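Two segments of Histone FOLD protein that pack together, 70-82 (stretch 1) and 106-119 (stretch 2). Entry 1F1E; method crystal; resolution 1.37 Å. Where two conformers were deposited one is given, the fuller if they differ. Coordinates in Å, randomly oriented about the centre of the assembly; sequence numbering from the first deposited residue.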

ATOM      1  N   LEU A  70       2.168  -4.646  -1.500  1.00 20.61           N
ATOM      2  CA  LEU A  70       0.773  -4.355  -1.782  1.00 18.66           C
ATOM      3  C   LEU A  70      -0.161  -5.500  -1.390  1.00 18.06           C
ATOM      4  O   LEU A  70      -1.400  -5.304  -1.450  1.00 19.29           O
ATOM      5  CB  LEU A  70       0.606  -4.061  -3.288  1.00 18.66           C
ATOM      6  CG  LEU A  70       1.391  -2.815  -3.728  1.00 19.63           C
ATOM      7  CD1 LEU A  70       1.392  -2.698  -5.236  1.00 22.17           C
ATOM      8  CD2 LEU A  70       0.746  -1.580  -3.090  1.00 26.98           C
HETATM    9  N   MSE A  71       0.396  -6.630  -1.045  1.00 16.86           N
HETATM   10  CA  MSE A  71      -0.347  -7.808  -0.582  1.00 15.93           C
HETATM   11  C   MSE A  71      -1.305  -8.292  -1.688  1.00 15.48           C
HETATM   12  O   MSE A  71      -2.376  -8.787  -1.464  1.00 15.23           O
HETATM   13  CB  MSE A  71      -1.046  -7.648   0.731  0.59 17.35           C
HETATM   14  CG  MSE A  71      -0.048  -7.398   1.907  0.59 16.61           C
HETATM   15 SE   MSE A  71      -1.009  -6.780   3.341  0.59 14.90          SE
HETATM   16  CE  MSE A  71      -1.353  -5.140   2.668  0.59 16.48           C
ATOM     17  N   VAL A  72      -0.860  -8.235  -2.935  1.00 16.45           N
ATOM     18  CA  VAL A  72      -1.605  -8.796  -4.048  1.00 16.09           C
ATOM     19  C   VAL A  72      -1.350 -10.303  -4.063  1.00 18.05           C
ATOM     20  O   VAL A  72      -0.189 -10.773  -4.087  1.00 17.99           O
ATOM     21  CB  VAL A  72      -1.158  -8.149  -5.366  1.00 15.71           C
ATOM     22  CG1 VAL A  72      -1.872  -8.715  -6.565  1.00 17.85           C
ATOM     23  CG2 VAL A  72      -1.401  -6.621  -5.319  1.00 17.36           C
ATOM     24  N   GLU A  73      -2.353 -11.171  -3.947  1.00 19.50           N
ATOM     25  CA  GLU A  73      -2.183 -12.594  -3.879  1.00 22.01           C
ATOM     26  C   GLU A  73      -2.216 -13.195  -5.273  1.00 21.55           C
ATOM     27  O   GLU A  73      -2.937 -12.601  -6.074  1.00 24.38           O
ATOM     28  CB  GLU A  73      -3.278 -13.309  -3.061  1.00 22.75           C
ATOM     29  CG  GLU A  73      -3.414 -12.690  -1.714  1.00 24.49           C
ATOM     30  CD  GLU A  73      -2.498 -13.403  -0.714  1.00 24.33           C
ATOM     31  OE1 GLU A  73      -2.133 -14.586  -0.872  1.00 24.94           O
ATOM     32  OE2 GLU A  73      -2.161 -12.685   0.235  1.00 26.09           O
ATOM     33  N   GLY A  74      -1.479 -14.274  -5.369  1.00 21.38           N
ATOM     34  CA  GLY A  74      -1.530 -15.106  -6.564  1.00 23.39           C
ATOM     35  C   GLY A  74      -0.954 -14.446  -7.793  1.00 20.70           C
ATOM     36  O   GLY A  74      -1.447 -14.760  -8.884  1.00 25.00           O
ATOM     37  N   VAL A  75       0.034 -13.589  -7.637  1.00 18.99           N
ATOM     38  CA  VAL A  75       0.562 -12.914  -8.794  1.00 17.37           C
ATOM     39  C   VAL A  75       1.354 -13.861  -9.690  1.00 17.53           C
ATOM     40  O   VAL A  75       1.193 -13.931 -10.926  1.00 16.66           O
ATOM     41  CB  VAL A  75       1.442 -11.703  -8.368  1.00 16.19           C
ATOM     42  CG1 VAL A  75       2.119 -11.145  -9.622  1.00 17.63           C
ATOM     43  CG2 VAL A  75       0.568 -10.708  -7.659  1.00 17.07           C
ATOM     44  N   GLU A  76       2.242 -14.629  -9.079  1.00 19.57           N
ATOM     45  CA  GLU A  76       3.152 -15.478  -9.890  1.00 20.03           C
ATOM     46  C   GLU A  76       2.356 -16.495 -10.675  1.00 19.74           C
ATOM     47  O   GLU A  76       2.685 -16.715 -11.840  1.00 24.38           O
ATOM     48  CB  GLU A  76       4.219 -16.135  -9.001  0.67 22.30           C
ATOM     49  N   ASP A  77       1.309 -17.079 -10.086  1.00 20.92           N
ATOM     50  CA  ASP A  77       0.425 -18.071 -10.637  1.00 24.32           C
ATOM     51  C   ASP A  77      -0.666 -17.509 -11.549  1.00 22.67           C
ATOM     52  O   ASP A  77      -1.393 -18.321 -12.143  1.00 25.46           O
ATOM     53  CB  ASP A  77      -0.269 -18.844  -9.502  1.00 27.45           C
ATOM     54  CG  ASP A  77       0.672 -19.798  -8.802  1.00 32.30           C
ATOM     55  OD1 ASP A  77       1.808 -20.058  -9.290  1.00 36.76           O
ATOM     56  OD2 ASP A  77       0.224 -20.308  -7.740  1.00 40.27           O
ATOM     57  N   TYR A  78      -0.762 -16.196 -11.687  1.00 19.89           N
ATOM     58  CA  TYR A  78      -1.779 -15.609 -12.550  1.00 18.36           C
ATOM     59  C   TYR A  78      -1.680 -16.145 -13.971  1.00 17.89           C
ATOM     60  O   TYR A  78      -0.622 -16.084 -14.606  1.00 21.49           O
ATOM     61  CB  TYR A  78      -1.650 -14.097 -12.565  1.00 16.25           C
ATOM     62  CG  TYR A  78      -2.612 -13.397 -13.472  1.00 14.75           C
ATOM     63  CD1 TYR A  78      -3.909 -13.124 -13.041  1.00 13.88           C
ATOM     64  CD2 TYR A  78      -2.242 -12.999 -14.749  1.00 14.06           C
ATOM     65  CE1 TYR A  78      -4.817 -12.482 -13.847  1.00 13.67           C
ATOM     66  CE2 TYR A  78      -3.137 -12.349 -15.601  1.00 14.35           C
ATOM     67  CZ  TYR A  78      -4.419 -12.095 -15.123  1.00 14.41           C
ATOM     68  OH  TYR A  78      -5.360 -11.459 -15.888  1.00 15.39           O
ATOM     69  N   ASP A  79      -2.832 -16.612 -14.502  1.00 19.60           N
ATOM     70  CA  ASP A  79      -2.836 -17.154 -15.820  1.00 22.37           C
ATOM     71  C   ASP A  79      -4.010 -16.601 -16.667  1.00 23.06           C
ATOM     72  O   ASP A  79      -4.369 -17.200 -17.660  1.00 25.56           O
ATOM     73  CB  ASP A  79      -2.944 -18.680 -15.841  1.00 29.52           C
ATOM     74  N   GLY A  80      -4.544 -15.468 -16.269  1.00 22.42           N
ATOM     75  CA  GLY A  80      -5.554 -14.767 -17.046  1.00 21.74           C
ATOM     76  C   GLY A  80      -4.962 -13.943 -18.175  1.00 20.95           C
ATOM     77  O   GLY A  80      -3.799 -14.061 -18.594  1.00 23.13           O
ATOM     78  N   GLU A  81      -5.799 -13.089 -18.738  1.00 19.81           N
ATOM     79  CA  GLU A  81      -5.402 -12.162 -19.779  1.00 18.46           C
ATOM     80  C   GLU A  81      -4.316 -11.205 -19.302  1.00 16.47           C
ATOM     81  O   GLU A  81      -4.330 -10.666 -18.190  1.00 15.21           O
ATOM     82  CB  GLU A  81      -6.623 -11.374 -20.271  1.00 19.40           C
ATOM     83  CG  GLU A  81      -6.189 -10.570 -21.513  1.00 19.15           C
ATOM     84  CD  GLU A  81      -7.327  -9.875 -22.232  1.00 20.86           C
ATOM     85  OE1 GLU A  81      -8.448 -10.267 -21.919  1.00 23.22           O
ATOM     86  OE2 GLU A  81      -7.045  -8.950 -23.086  1.00 23.62           O
ATOM     87  N   LEU A  82      -3.341 -10.911 -20.165  1.00 16.58           N
ATOM     88  CA  LEU A  82      -2.266  -9.970 -19.904  1.00 15.18           C
ATOM     89  C   LEU A  82      -2.304  -8.831 -20.915  1.00 14.63           C
ATOM     90  O   LEU A  82      -2.846  -9.012 -22.017  1.00 17.01           O
ATOM     91  CB  LEU A  82      -0.919 -10.676 -20.018  1.00 16.28           C
ATOM     92  CG  LEU A  82      -0.623 -11.740 -18.965  1.00 17.65           C
ATOM     93  CD1 LEU A  82       0.479 -12.654 -19.517  1.00 21.76           C
ATOM     94  CD2 LEU A  82      -0.332 -11.083 -17.628  1.00 17.04           C
ATOM     95  N   ASP A 106       7.229  -9.310 -17.499  1.00  9.02           N
ATOM     96  CA  ASP A 106       6.132 -10.219 -17.351  1.00 10.38           C
ATOM     97  C   ASP A 106       5.567 -10.184 -15.940  1.00 10.58           C
ATOM     98  O   ASP A 106       4.340 -10.353 -15.796  1.00 11.48           O
ATOM     99  CB  ASP A 106       6.602 -11.636 -17.662  1.00 13.36           C
ATOM    100  CG  ASP A 106       6.893 -11.912 -19.089  1.00 15.13           C
ATOM    101  OD1 ASP A 106       6.528 -11.066 -19.926  1.00 15.35           O
ATOM    102  OD2 ASP A 106       7.429 -13.009 -19.373  1.00 19.73           O
ATOM    103  N   LEU A 107       6.417 -10.075 -14.943  1.00 10.81           N
ATOM    104  CA  LEU A 107       5.883 -10.059 -13.562  1.00 10.96           C
ATOM    105  C   LEU A 107       5.173  -8.756 -13.286  1.00 10.53           C
ATOM    106  O   LEU A 107       4.151  -8.796 -12.573  1.00 10.37           O
ATOM    107  CB  LEU A 107       6.962 -10.441 -12.552  1.00 12.83           C
ATOM    108  CG  LEU A 107       6.412 -10.589 -11.116  1.00 15.38           C
ATOM    109  CD1 LEU A 107       5.299 -11.597 -11.022  1.00 20.90           C
ATOM    110  CD2 LEU A 107       7.619 -10.980 -10.267  1.00 22.18           C
ATOM    111  N   TYR A 108       5.634  -7.638 -13.818  1.00  9.45           N
ATOM    112  CA  TYR A 108       4.862  -6.387 -13.706  1.00  9.09           C
ATOM    113  C   TYR A 108       3.485  -6.547 -14.338  1.00  9.11           C
ATOM    114  O   TYR A 108       2.452  -6.145 -13.765  1.00  9.62           O
ATOM    115  CB  TYR A 108       5.658  -5.293 -14.389  1.00  9.05           C
ATOM    116  CG  TYR A 108       4.829  -4.028 -14.512  1.00  8.17           C
ATOM    117  CD1 TYR A 108       4.525  -3.242 -13.418  1.00  8.64           C
ATOM    118  CD2 TYR A 108       4.322  -3.643 -15.710  1.00 10.77           C
ATOM    119  CE1 TYR A 108       3.760  -2.111 -13.590  1.00  8.57           C
ATOM    120  CE2 TYR A 108       3.548  -2.523 -15.912  1.00 10.87           C
ATOM    121  CZ  TYR A 108       3.257  -1.747 -14.802  1.00  9.73           C
ATOM    122  OH  TYR A 108       2.504  -0.656 -14.994  1.00 11.60           O
ATOM    123  N   ASN A 109       3.450  -7.161 -15.540  1.00  9.20           N
ATOM    124  CA  ASN A 109       2.181  -7.416 -16.194  1.00  9.74           C
ATOM    125  C   ASN A 109       1.279  -8.310 -15.343  1.00  9.86           C
ATOM    126  O   ASN A 109       0.107  -7.938 -15.114  1.00 10.31           O
ATOM    127  CB  ASN A 109       2.484  -8.056 -17.556  1.00  9.81           C
ATOM    128  CG  ASN A 109       1.445  -7.799 -18.603  1.00 10.16           C
ATOM    129  OD1 ASN A 109       0.391  -7.237 -18.397  1.00 12.57           O
ATOM    130  ND2 ASN A 109       1.819  -8.256 -19.805  1.00 13.06           N
ATOM    131  N   LYS A 110       1.807  -9.407 -14.832  1.00  9.52           N
ATOM    132  CA  LYS A 110       0.972 -10.247 -13.950  1.00 10.25           C
ATOM    133  C   LYS A 110       0.527  -9.510 -12.720  1.00  9.62           C
ATOM    134  O   LYS A 110      -0.598  -9.680 -12.279  1.00 10.61           O
ATOM    135  CB  LYS A 110       1.797 -11.485 -13.533  1.00 11.09           C
ATOM    136  CG  LYS A 110       1.941 -12.484 -14.660  1.00 12.66           C
ATOM    137  CD  LYS A 110       2.759 -13.876 -13.993  1.00 21.38           C
ATOM    138  N   LEU A 111       1.359  -8.643 -12.163  1.00  9.34           N
ATOM    139  CA  LEU A 111       0.968  -7.891 -10.989  1.00  8.32           C
ATOM    140  C   LEU A 111      -0.193  -6.969 -11.311  1.00  9.94           C
ATOM    141  O   LEU A 111      -1.145  -6.927 -10.540  1.00  9.87           O
ATOM    142  CB  LEU A 111       2.186  -7.119 -10.499  1.00  8.69           C
ATOM    143  CG  LEU A 111       2.029  -6.220  -9.272  1.00  9.73           C
ATOM    144  CD1 LEU A 111       1.383  -6.959  -8.100  1.00 13.98           C
ATOM    145  CD2 LEU A 111       3.342  -5.594  -8.842  1.00 11.83           C
ATOM    146  N   ILE A 112      -0.116  -6.152 -12.337  1.00  9.28           N
ATOM    147  CA  ILE A 112      -1.188  -5.206 -12.564  1.00  9.41           C
ATOM    148  C   ILE A 112      -2.442  -5.938 -12.994  1.00 10.38           C
ATOM    149  O   ILE A 112      -3.553  -5.513 -12.688  1.00 11.45           O
ATOM    150  CB  ILE A 112      -0.761  -4.078 -13.529  1.00  8.92           C
ATOM    151  CG1 ILE A 112      -0.447  -4.507 -14.940  1.00  9.87           C
ATOM    152  CG2 ILE A 112       0.381  -3.275 -12.931  1.00 10.28           C
ATOM    153  CD1 ILE A 112      -0.237  -3.365 -15.915  1.00 11.67           C
ATOM    154  N   CYS A 113      -2.313  -7.030 -13.750  1.00 10.07           N
ATOM    155  CA  CYS A 113      -3.505  -7.753 -14.163  1.00 10.70           C
ATOM    156  C   CYS A 113      -4.141  -8.493 -12.981  1.00 10.59           C
ATOM    157  O   CYS A 113      -5.369  -8.397 -12.853  1.00 11.14           O
ATOM    158  CB  CYS A 113      -3.166  -8.685 -15.307  1.00 11.79           C
ATOM    159  SG  CYS A 113      -2.691  -7.841 -16.820  1.00 13.73           S
ATOM    160  N   ARG A 114      -3.306  -9.155 -12.198  1.00 10.40           N
ATOM    161  CA  ARG A 114      -3.843  -9.834 -11.040  1.00 10.39           C
ATOM    162  C   ARG A 114      -4.460  -8.825 -10.085  1.00  9.88           C
ATOM    163  O   ARG A 114      -5.515  -9.061  -9.498  1.00 10.51           O
ATOM    164  CB  ARG A 114      -2.787 -10.632 -10.322  1.00 12.11           C
ATOM    165  CG  ARG A 114      -3.227 -11.262  -9.022  1.00 11.26           C
ATOM    166  CD  ARG A 114      -4.372 -12.275  -9.181  1.00 14.40           C
ATOM    167  NE  ARG A 114      -4.865 -12.591  -7.885  1.00 15.59           N
ATOM    168  CZ  ARG A 114      -6.084 -12.871  -7.465  1.00 17.88           C
ATOM    169  NH1 ARG A 114      -7.078 -12.914  -8.319  1.00 21.04           N
ATOM    170  NH2 ARG A 114      -6.286 -13.105  -6.182  1.00 24.18           N
ATOM    171  N   ALA A 115      -3.854  -7.636  -9.917  1.00  9.97           N
ATOM    172  CA  ALA A 115      -4.397  -6.617  -9.048  1.00  9.11           C
ATOM    173  C   ALA A 115      -5.757  -6.157  -9.546  1.00  8.36           C
ATOM    174  O   ALA A 115      -6.691  -5.955  -8.767  1.00  9.44           O
ATOM    175  CB  ALA A 115      -3.460  -5.459  -8.910  1.00  9.44           C
ATOM    176  N   THR A 116      -5.917  -6.070 -10.849  1.00  9.12           N
ATOM    177  CA  THR A 116      -7.197  -5.689 -11.439  1.00  9.04           C
ATOM    178  C   THR A 116      -8.272  -6.781 -11.219  1.00 10.23           C
ATOM    179  O   THR A 116      -9.368  -6.428 -10.818  1.00 11.30           O
ATOM    180  CB  THR A 116      -6.988  -5.401 -12.926  1.00  9.29           C
ATOM    181  OG1 THR A 116      -6.097  -4.325 -13.096  1.00 10.58           O
ATOM    182  CG2 THR A 116      -8.271  -4.943 -13.603  1.00 12.48           C
ATOM    183  N   GLU A 117      -7.894  -8.031 -11.441  1.00 10.89           N
ATOM    184  CA  GLU A 117      -8.775  -9.145 -11.174  1.00 12.30           C
ATOM    185  C   GLU A 117      -9.174  -9.195  -9.716  1.00 11.75           C
ATOM    186  O   GLU A 117     -10.321  -9.387  -9.353  1.00 13.14           O
ATOM    187  CB  GLU A 117      -8.034 -10.421 -11.585  1.00 13.89           C
ATOM    188  CG  GLU A 117      -8.859 -11.690 -11.412  1.00 15.89           C
ATOM    189  CD  GLU A 117      -7.975 -12.873 -11.786  1.00 17.93           C
ATOM    190  OE1 GLU A 117      -7.066 -13.236 -11.027  1.00 18.76           O
ATOM    191  OE2 GLU A 117      -8.265 -13.372 -12.877  1.00 21.04           O
ATOM    192  N   GLU A 118      -8.213  -8.980  -8.832  1.00 10.62           N
ATOM    193  CA  GLU A 118      -8.478  -8.945  -7.401  1.00 11.33           C
ATOM    194  C   GLU A 118      -9.425  -7.812  -7.001  1.00  9.98           C
ATOM    195  O   GLU A 118     -10.314  -7.962  -6.152  1.00 10.07           O
ATOM    196  CB  GLU A 118      -7.186  -8.827  -6.636  1.00 12.80           C
ATOM    197  CG  GLU A 118      -7.258  -9.162  -5.192  0.57 13.70           C
ATOM    198  CD  GLU A 118      -5.789  -9.142  -4.723  0.57 14.26           C
ATOM    199  OE1 GLU A 118      -5.261 -10.149  -4.241  0.57 16.81           O
ATOM    200  OE2 GLU A 118      -5.212  -8.048  -4.884  0.57 12.59           O
ATOM    201  N   LEU A 119      -9.244  -6.711  -7.699  1.00  9.67           N
ATOM    202  CA  LEU A 119     -10.231  -5.629  -7.494  1.00  9.61           C
ATOM    203  C   LEU A 119     -11.631  -6.047  -7.886  1.00  9.94           C
ATOM    204  O   LEU A 119     -12.599  -5.688  -7.199  1.00 10.99           O
ATOM    205  CB  LEU A 119      -9.771  -4.425  -8.285  1.00  9.70           C
ATOM    206  CG  LEU A 119     -10.411  -3.088  -7.952  1.00 10.84           C
ATOM    207  CD1 LEU A 119      -9.937  -2.614  -6.557  1.00 12.77           C
ATOM    208  CD2 LEU A 119     -10.194  -2.107  -9.077  1.00 14.09           C
TER

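Stretch 2 is helical from end to end: backbone bonds of the i to i+4 kind, from Lys 110 N to Asp 106 O (2.9 Å) through Leu 119 N to Ala 115 O (2.9 Å), run without a break. Stretch 1 is irregular. At Met 71, a selenomethionine, the backbone leaves a preceding helix with phi/psi of 61/39°, the positive phi of a Schellman motif, and the chain then runs along the helix of stretch 2. A type I turn spans Val 75 to Tyr 78 and is closed by Tyr 78 N to Val 75 O at 3.1 Å. The register follows from the CA atoms: Val 72 CA lies 6.1 Å from Ala 115 CA, and Val 75 CA lies 5.5 Å from Leu 111 CA, one helical turn earlier. Beyond the turn the chain passes across the helix rather than back along it, and Leu 82 CA comes to 6.3 Å from Cys 113 CA. The contact buries 804 Å², both sides summed.

Two valines supply much of the apolar packing on stretch 1. Val 72 CB is 3.9 Å from Leu 111 CD1, and Val 72 CG2 is 4.3 Å from Ala 115 CB, where a small side chain meets the branched one. Val 75 CG1 reaches Leu 107 CD1 at 3.5 Å, while Val 75 CG2 sits 3.9 Å from Leu 111 CD1. Leu 111 CD1 therefore touches both valines. Although the CA-to-CB bonds of Leu 107 and Leu 111 point sideways, their side-chain ends come nearer to stretch 1.

The polar link is concentrated at Glu 73, whose backbone serves as both donor and acceptor. Its N donates to Glu 118 OE1 (3.1 Å, 168° at the hydrogen), and its O accepts from Arg 114 NE (2.6 Å, 176°), a short and nearly linear bond. Arg 114 NH2 adds a weak bond to Glu 73 O, at 3.4 Å and only 128°. Glu 73 O lies near the guanidinium plane, as these N-H donors require. The arginine is also held within its own helix: Arg 114 NH1 forms a salt bridge with Glu 117 OE1 at 2.7 Å, one that includes a hydrogen bond.

The CA-to-CB bond of Tyr 78 points toward the helix, and of all the residues here it has the largest area covered by the other stretch, 94 Å². One ring face looks onto backbone atoms, Arg 114 N and Cys 113 C, while Glu 117 OE1 lies at the ring edge, 3.7 Å from Tyr 78 CE1. Tyr 78 CZ packs on Cys 113 CB at 3.6 Å. The hydroxyl is satisfied within its own stretch: Tyr 78 OH donates to Glu 81 O at 2.6 Å, tying the ring to the chain that leads on to Leu 82.

Leu 82 completes the contact. Its CD2 lies 4.1 Å from Cys 113 SG and 4.0 Å from Lys 110 CG, and Leu 82 CB is 3.7 Å from Asn 109 ND2. The modelled part of Lys 110 ends at CD, which approaches Val 75 O at 3.4 Å; this aliphatic stem lies against the turn.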